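Local atomic coordinates of octaprenyl Pyrophosphate Synthase (Helicobacter pylori, PDB entry 3TC1), a protein that probably catalyses successive condensations of isopentenyl diphosphate with an allylic diphosphate to build the C40 octaprenyl chain. Residues H76-I80 / D81-M85; L178-A182 / K183-D187; E271-K274 / T275-Y279. All coordinates share one frame; numbering follows the deposited sequence.

The three contacts follow one another along an almost wholly helical chain, each made within a single unbroken run of residues. Contact 1 is the end of helix 53-80 and the start of the loop beyond it, contact 2 the turn from helix 152-177 into helix 182-205, and contact 3 a piece of helix 268-286. Contact 1 lies across the chain's centre from the other two, about 34 Å from contact 2 and about 29 Å from contact 3 between centres. Contacts 2 and 3 approach to about 7 Å at their nearest atoms. Contact 1 carries the first aspartate-rich motif; contact 2 links two successive helices, and contact 3 lies inside one that packs on the second of them.

Contact 1: residues H76-I80 / D81-M85; sequences HDDVI and DKATM
The carboxylate of Asp78 has the methyl group of Ala83 standing off one face, displaced toward and beyond OD1, with Ala83 CB 3.7 Å from Asp78 OD1, while its other oxygen, OD2, forms a salt bridge with Arg86. The carboxylate of Asp81 turns back along the helix, with Asp81 OD2 4.2 Å from Asp77 CB and 3.9 Å from Ile80 CG2. The side chains of Asp77 and Asp81 stand one turn apart on the same flank, Asp77 OD1 and Asp81 OD2 being 5.0 Å from each other. Backbone bonds fix this arrangement. Lys82 takes a positive phi (52°), which swings the chain off the helix and closes a Schellman motif: Ala83 N bonds to Asp78 O (2.9 Å), and Lys82 N reaches Val79 O (3.0 Å) from above the carbonyl plane. The first of these brings the Ala83 methyl up to OD1. The sequence DDVID is the first DDxxD motif of polyprenyl synthases, which in relatives binds the allylic diphosphate through magnesium; in this structure the Asp81 side chain is about 10 Å from a bound magnesium ion, too far to be a ligand of it. Ile80 packs on Glu138 and Val142 of helix 121-144, and Val79 on Asn98 and Ala101 of helix 92-116. Val79 and Lys82 also meet Phe99 of the second subunit, so the helix end borders the dimer interface, and the loop runs on into strand 85-86.

Contact 2: residues L178-A182 / K183-D187; sequences LNKDA and KIYAD
With CG of Asp181 placed trans to its amide nitrogen (chi1 -179°), the carboxylate reaches forward over the first turn of the next helix, and Ile184, whose CG1 stands beside its own nitrogen, brings its longer branch against it. The two side chains cross at about a right angle. Ile184 CG1 lies almost squarely over one face of the carboxylate, 3.4 Å from Asp181 CG, and CD1 of the isoleucine covers the same face nearer OD2. The Ile184 amide approaches from that side as well: its N donates to Asp181 OD1 at 3.1 Å, nearly straight at 160° but 53° out of the carboxylate plane. Asp181 is the N-cap residue of helix 182-205, and this is its capping bond, supplying an acceptor to an amide of the first turn that lacks a carbonyl of a preceding helical turn, apart from a weak bond to Asp181 O. Just upstream, Asn179 with its positive phi ends helix 152-177 in a Schellman motif, so a few residues stop one helix and start the next. Asp181 O takes a second weak bond, from Tyr185 N, and also lies at the edge of the Tyr185 ring, 3.3 Å from CD2. The bent chain of Lys180 crosses the tyrosine side chain obliquely, Lys180 CE coming within 3.7 Å of Tyr185 OH. The first helical bond of ordinary length is Ala186 N to Ala182 O (3.0 Å). Tyr185 packs further on Leu46 and Glu290, while Ala182 and Ala186 face Lys172 of helix 152-177.

Contact 3: residues E271-K274 / T275-Y279; sequences ETLK and TAQVY
Within helix 268-286, between its first and middle turns, Thr275 folds its side chain back onto the carbonyl of Glu271, one turn earlier. The hydroxyl OG1 sits beside the threonine's own nitrogen (chi1 -54°), a placement that lets Thr275 OG1 donate to Glu271 O at 3.0 Å. Glu271 O is gripped twice, because Thr275 N also bonds to it at 3.3 Å, and the two donors arrive from opposite faces of the carbonyl plane. In this way the hydroxyl's hydrogen is satisfied by the backbone while the ordinary helical bond is kept. Hydroxyl-to-carbonyl bonds of this kind are common for threonine inside alpha-helices, and Thr272 makes the same sort of bond to Ile268. Farther along, Gln277 N donates to Leu273 O at 3.0 Å, in the plane of that carbonyl, and Gln277 CG leans over the same oxygen at 3.2 Å. From there the glutamine side chain, extended beyond CG, crosses that of Lys274 obliquely, with Gln277 OE1 3.6 Å from Lys274 CA and 3.8 Å from Lys274 CG. Val278 continues the pattern: its N bonds to Lys274 O (3.2 Å) and its CG2 lies 3.4 Å from the same atom. On the inner flank Thr272 and Thr275 pack against helix 227-233, and Thr272 and Tyr279 against helix 182-205. Ala276 and Gln277 touch Ile303 near the C-terminus, and Glu271 forms a salt bridge with Lys235.

Contact 1: residues H76-I80 / D81-M85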
loop_
_atom_site.group_PDB
_atom_site.type_symbol
_atom_site.label_atom_id
_atom_site.label_comp_id
_atom_site.label_asym_id
_atom_site.label_seq_id
_atom_site.Cartn_x
_atom_site.Cartn_y
_atom_site.Cartn_z
ATOM N N HIS B 76 3.072 -3.770 6.478
ATOM C CA HIS B 76 2.079 -2.847 7.010
ATOM C C HIS B 76 1.490 -3.360 8.315
ATOM O O HIS B 76 1.197 -2.575 9.214
ATOM C CB HIS B 76 0.964 -2.588 5.986
ATOM C CG HIS B 76 1.371 -1.659 4.882
ATOM N ND1 HIS B 76 0.503 -1.243 3.895
ATOM C CD2 HIS B 76 2.561 -1.077 4.605
ATOM C CE1 HIS B 76 1.142 -0.448 3.056
ATOM N NE2 HIS B 76 2.392 -0.332 3.463
ATOM N N ASP B 77 1.322 -4.675 8.422
ATOM C CA ASP B 77 0.776 -5.259 9.643
ATOM C C ASP B 77 1.715 -5.013 10.822
ATOM O O ASP B 77 1.261 -4.778 11.936
ATOM C CB ASP B 77 0.538 -6.763 9.476
ATOM C CG ASP B 77 -0.590 -7.075 8.508
ATOM O OD1 ASP B 77 -1.661 -6.435 8.606
ATOM O OD2 ASP B 77 -0.413 -7.972 7.655
ATOM N N ASP B 78 3.021 -5.064 10.581
ATOM C CA ASP B 78 3.982 -4.835 11.657
ATOM C C ASP B 78 3.915 -3.398 12.161
ATOM O O ASP B 78 4.134 -3.138 13.341
ATOM C CB ASP B 78 5.407 -5.162 11.200
ATOM C CG ASP B 78 5.656 -6.653 11.113
ATOM O OD1 ASP B 78 4.921 -7.409 11.779
ATOM O OD2 ASP B 78 6.589 -7.070 10.393
ATOM N N VAL B 79 3.607 -2.469 11.265
ATOM C CA VAL B 79 3.489 -1.064 11.634
ATOM C C VAL B 79 2.255 -0.872 12.512
ATOM O O VAL B 79 2.329 -0.301 13.602
ATOM C CB VAL B 79 3.336 -0.170 10.383
ATOM C CG1 VAL B 79 3.090 1.277 10.794
ATOM C CG2 VAL B 79 4.582 -0.276 9.520
ATOM N N ILE B 80 1.123 -1.365 12.024
ATOM C CA ILE B 80 -0.145 -1.244 12.729
ATOM C C ILE B 80 -0.155 -1.973 14.075
ATOM O O ILE B 80 -0.829 -1.547 15.011
ATOM C CB ILE B 80 -1.294 -1.769 11.841
ATOM C CG1 ILE B 80 -2.636 -1.579 12.541
ATOM C CG2 ILE B 80 -1.066 -3.225 11.517
ATOM C CD1 ILE B 80 -3.808 -1.995 11.690
ATOM N N ASP B 81 0.593 -3.068 14.171
ATOM C CA ASP B 81 0.665 -3.826 15.416
ATOM C C ASP B 81 1.847 -3.375 16.276
ATOM O O ASP B 81 2.095 -3.931 17.348
ATOM C CB ASP B 81 0.786 -5.327 15.127
ATOM C CG ASP B 81 -0.505 -5.928 14.596
ATOM O OD1 ASP B 81 -1.550 -5.790 15.269
ATOM O OD2 ASP B 81 -0.474 -6.544 13.511
ATOM N N LYS B 82 2.566 -2.359 15.803
ATOM C CA LYS B 82 3.727 -1.835 16.517
ATOM C C LYS B 82 4.699 -2.957 16.872
ATOM O O LYS B 82 5.364 -2.916 17.911
ATOM C CB LYS B 82 3.288 -1.106 17.791
ATOM C CG LYS B 82 2.389 0.099 17.544
ATOM C CD LYS B 82 2.082 0.843 18.836
ATOM C CE LYS B 82 1.482 -0.085 19.882
ATOM N NZ LYS B 82 0.296 -0.817 19.356
ATOM N N ALA B 83 4.774 -3.960 16.002
ATOM C CA ALA B 83 5.663 -5.095 16.212
ATOM C C ALA B 83 7.111 -4.656 16.041
ATOM O O ALA B 83 7.459 -3.973 15.074
ATOM C CB ALA B 83 5.330 -6.217 15.225
ATOM N N THR B 84 7.953 -5.051 16.988
ATOM C CA THR B 84 9.369 -4.701 16.954
ATOM C C THR B 84 10.149 -5.862 16.368
ATOM O O THR B 84 11.331 -5.740 16.052
ATOM C CB THR B 84 9.919 -4.468 18.375
ATOM O OG1 THR B 84 9.877 -5.703 19.106
ATOM C CG2 THR B 84 9.093 -3.426 19.112
ATOM N N MET B 85 9.465 -6.987 16.212
ATOM C CA MET B 85 10.108 -8.196 15.739
ATOM C C MET B 85 9.249 -9.013 14.783
ATOM O O MET B 85 8.024 -9.015 14.875
ATOM C CB MET B 85 10.450 -9.044 16.966
ATOM C CG MET B 85 11.409 -10.176 16.739
ATOM S SD MET B 85 12.657 -10.097 18.028
ATOM C CE MET B 85 13.477 -8.572 17.553
#

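Contact 2: residues L178-A182 / K183-D187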
loop_
_atom_site.group_PDB
_atom_site.type_symbol
_atom_site.label_atom_id
_atom_site.label_comp_id
_atom_site.label_asym_id
_atom_site.label_seq_id
_atom_site.Cartn_x
_atom_site.Cartn_y
_atom_site.Cartn_z
ATOM N N LEU B 178 -2.365 -21.778 -15.861
ATOM C CA LEU B 178 -2.036 -23.105 -16.372
ATOM C C LEU B 178 -3.206 -23.817 -17.031
ATOM O O LEU B 178 -3.141 -25.017 -17.313
ATOM C CB LEU B 178 -1.484 -23.969 -15.237
ATOM C CG LEU B 178 -0.274 -23.352 -14.527
ATOM C CD1 LEU B 178 0.234 -24.305 -13.471
ATOM C CD2 LEU B 178 0.824 -23.038 -15.541
ATOM N N ASN B 179 -4.277 -23.073 -17.270
ATOM C CA ASN B 179 -5.469 -23.626 -17.898
ATOM C C ASN B 179 -6.030 -24.876 -17.197
ATOM O O ASN B 179 -6.313 -25.879 -17.830
ATOM C CB ASN B 179 -5.189 -23.924 -19.376
ATOM C CG ASN B 179 -6.459 -24.148 -20.177
ATOM O OD1 ASN B 179 -7.394 -23.352 -20.106
ATOM N ND2 ASN B 179 -6.494 -25.226 -20.953
ATOM N N LYS B 180 -6.098 -24.855 -15.901
ATOM C CA LYS B 180 -6.685 -25.850 -15.069
ATOM C C LYS B 180 -8.002 -25.428 -14.465
ATOM O O LYS B 180 -8.290 -24.390 -14.545
ATOM C CB LYS B 180 -5.707 -26.328 -14.004
ATOM C CG LYS B 180 -4.539 -26.972 -14.523
ATOM C CD LYS B 180 -3.573 -27.161 -13.547
ATOM C CE LYS B 180 -3.724 -28.354 -12.900
ATOM N NZ LYS B 180 -2.843 -29.354 -13.439
ATOM N N ASP B 181 -8.720 -26.271 -13.788
ATOM C CA ASP B 181 -10.044 -25.931 -13.321
ATOM C C ASP B 181 -9.936 -25.081 -12.115
ATOM O O ASP B 181 -9.639 -25.499 -11.137
ATOM C CB ASP B 181 -10.702 -27.200 -12.930
ATOM C CG ASP B 181 -12.111 -27.077 -12.437
ATOM O OD1 ASP B 181 -12.490 -26.195 -11.794
ATOM O OD2 ASP B 181 -12.854 -27.946 -12.692
ATOM N N ALA B 182 -10.224 -23.851 -12.341
ATOM C CA ALA B 182 -10.037 -22.803 -11.441
ATOM C C ALA B 182 -10.915 -22.985 -10.230
ATOM O O ALA B 182 -10.528 -22.658 -9.215
ATOM C CB ALA B 182 -10.194 -21.570 -12.036
ATOM N N LYS B 183 -12.086 -23.509 -10.425
ATOM C CA LYS B 183 -13.040 -23.744 -9.322
ATOM C C LYS B 183 -12.531 -24.750 -8.303
ATOM O O LYS B 183 -12.626 -24.550 -7.097
ATOM C CB LYS B 183 -14.415 -24.210 -9.864
ATOM C CG LYS B 183 -15.454 -24.365 -8.741
ATOM C CD LYS B 183 -16.762 -24.980 -9.215
ATOM C CE LYS B 183 -16.574 -26.412 -9.778
ATOM N NZ LYS B 183 -16.163 -27.442 -8.768
ATOM N N ILE B 184 -11.967 -25.834 -8.808
ATOM C CA ILE B 184 -11.430 -26.880 -7.953
ATOM C C ILE B 184 -10.310 -26.363 -7.063
ATOM O O ILE B 184 -10.312 -26.587 -5.853
ATOM C CB ILE B 184 -10.878 -28.067 -8.788
ATOM C CG1 ILE B 184 -12.035 -28.801 -9.467
ATOM C CG2 ILE B 184 -10.080 -28.995 -7.887
ATOM C CD1 ILE B 184 -11.592 -29.936 -10.359
ATOM N N TYR B 185 -9.376 -25.635 -7.660
ATOM C CA TYR B 185 -8.253 -25.112 -6.905
ATOM C C TYR B 185 -8.567 -23.903 -6.033
ATOM O O TYR B 185 -7.909 -23.686 -5.016
ATOM C CB TYR B 185 -7.097 -24.843 -7.864
ATOM C CG TYR B 185 -6.549 -26.139 -8.425
ATOM C CD1 TYR B 185 -5.736 -26.963 -7.648
ATOM C CD2 TYR B 185 -6.909 -26.583 -9.698
ATOM C CE1 TYR B 185 -5.300 -28.194 -8.118
ATOM C CE2 TYR B 185 -6.479 -27.817 -10.179
ATOM C CZ TYR B 185 -5.675 -28.617 -9.383
ATOM O OH TYR B 185 -5.243 -29.837 -9.849
ATOM N N ALA B 186 -9.572 -23.122 -6.415
ATOM C CA ALA B 186 -9.965 -21.978 -5.606
ATOM C C ALA B 186 -10.590 -22.568 -4.341
ATOM O O ALA B 186 -10.371 -22.080 -3.232
ATOM C CB ALA B 186 -10.989 -21.131 -6.348
ATOM N N ASP B 187 -11.360 -23.636 -4.531
ATOM C CA ASP B 187 -12.026 -24.323 -3.432
ATOM C C ASP B 187 -10.986 -24.932 -2.492
ATOM O O ASP B 187 -11.118 -24.844 -1.270
ATOM C CB ASP B 187 -12.949 -25.413 -3.989
ATOM C CG ASP B 187 -13.931 -25.931 -2.957
ATOM O OD1 ASP B 187 -14.674 -25.110 -2.379
ATOM O OD2 ASP B 187 -13.967 -27.158 -2.729
#

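Contact 3: residues E271-K274 / T275-Y279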
loop_
_atom_site.group_PDB
_atom_site.type_symbol
_atom_site.label_atom_id
_atom_site.label_comp_id
_atom_site.label_asym_id
_atom_site.label_seq_id
_atom_site.Cartn_x
_atom_site.Cartn_y
_atom_site.Cartn_z
ATOM N N GLU B 271 -11.155 -29.271 20.473
ATOM C CA GLU B 271 -12.308 -28.682 19.804
ATOM C C GLU B 271 -11.857 -27.757 18.672
ATOM O O GLU B 271 -12.456 -27.742 17.593
ATOM C CB GLU B 271 -13.185 -27.916 20.810
ATOM C CG GLU B 271 -14.456 -27.322 20.199
ATOM C CD GLU B 271 -15.376 -26.673 21.226
ATOM O OE1 GLU B 271 -14.881 -26.199 22.270
ATOM O OE2 GLU B 271 -16.600 -26.616 20.978
ATOM N N THR B 272 -10.792 -27.000 18.918
ATOM C CA THR B 272 -10.256 -26.082 17.919
ATOM C C THR B 272 -9.666 -26.879 16.761
ATOM O O THR B 272 -9.901 -26.574 15.584
ATOM C CB THR B 272 -9.147 -25.182 18.529
ATOM O OG1 THR B 272 -9.699 -24.383 19.584
ATOM C CG2 THR B 272 -8.555 -24.256 17.468
ATOM N N LEU B 273 -8.903 -27.907 17.104
ATOM C CA LEU B 273 -8.265 -28.752 16.107
ATOM C C LEU B 273 -9.287 -29.390 15.170
ATOM O O LEU B 273 -9.081 -29.431 13.957
ATOM C CB LEU B 273 -7.430 -29.832 16.803
ATOM C CG LEU B 273 -6.660 -30.814 15.919
ATOM C CD1 LEU B 273 -5.781 -30.052 14.935
ATOM C CD2 LEU B 273 -5.814 -31.726 16.804
ATOM N N LYS B 274 -10.385 -29.886 15.732
ATOM C CA LYS B 274 -11.430 -30.511 14.928
ATOM C C LYS B 274 -12.076 -29.523 13.957
ATOM O O LYS B 274 -12.476 -29.895 12.854
ATOM C CB LYS B 274 -12.504 -31.124 15.829
ATOM C CG LYS B 274 -12.033 -32.342 16.610
ATOM C CD LYS B 274 -13.177 -32.964 17.396
ATOM C CE LYS B 274 -12.718 -34.184 18.181
ATOM N NZ LYS B 274 -12.236 -35.273 17.286
ATOM N N THR B 275 -12.184 -28.263 14.358
ATOM C CA THR B 275 -12.781 -27.263 13.478
ATOM C C THR B 275 -11.897 -27.124 12.239
ATOM O O THR B 275 -12.397 -27.013 11.120
ATOM C CB THR B 275 -12.908 -25.900 14.193
ATOM O OG1 THR B 275 -13.620 -26.080 15.424
ATOM C CG2 THR B 275 -13.661 -24.904 13.323
ATOM N N ALA B 276 -10.582 -27.149 12.446
ATOM C CA ALA B 276 -9.625 -27.042 11.348
ATOM C C ALA B 276 -9.644 -28.284 10.465
ATOM O O ALA B 276 -9.521 -28.181 9.244
ATOM C CB ALA B 276 -8.214 -26.824 11.896
ATOM N N GLN B 277 -9.786 -29.459 11.082
ATOM C CA GLN B 277 -9.818 -30.714 10.334
ATOM C C GLN B 277 -10.979 -30.749 9.341
ATOM O O GLN B 277 -10.882 -31.382 8.289
ATOM C CB GLN B 277 -9.906 -31.910 11.292
ATOM C CG GLN B 277 -8.685 -32.050 12.201
ATOM C CD GLN B 277 -8.764 -33.250 13.134
ATOM O OE1 GLN B 277 -9.779 -33.475 13.792
ATOM N NE2 GLN B 277 -7.682 -34.018 13.204
ATOM N N VAL B 278 -12.078 -30.080 9.674
ATOM C CA VAL B 278 -13.221 -30.037 8.768
ATOM C C VAL B 278 -12.758 -29.383 7.471
ATOM O O VAL B 278 -13.000 -29.894 6.380
ATOM C CB VAL B 278 -14.389 -29.205 9.352
ATOM C CG1 VAL B 278 -15.477 -29.029 8.301
ATOM C CG2 VAL B 278 -14.959 -29.896 10.584
ATOM N N TYR B 279 -12.076 -28.252 7.598
ATOM C CA TYR B 279 -11.573 -27.544 6.428
ATOM C C TYR B 279 -10.507 -28.347 5.697
ATOM O O TYR B 279 -10.461 -28.354 4.471
ATOM C CB TYR B 279 -11.005 -26.190 6.846
ATOM C CG TYR B 279 -12.074 -25.218 7.266
ATOM C CD1 TYR B 279 -12.990 -24.723 6.339
ATOM C CD2 TYR B 279 -12.178 -24.798 8.590
ATOM C CE1 TYR B 279 -13.986 -23.829 6.720
ATOM C CE2 TYR B 279 -13.175 -23.904 8.984
ATOM C CZ TYR B 279 -14.074 -23.426 8.041
ATOM O OH TYR B 279 -15.066 -22.552 8.416
#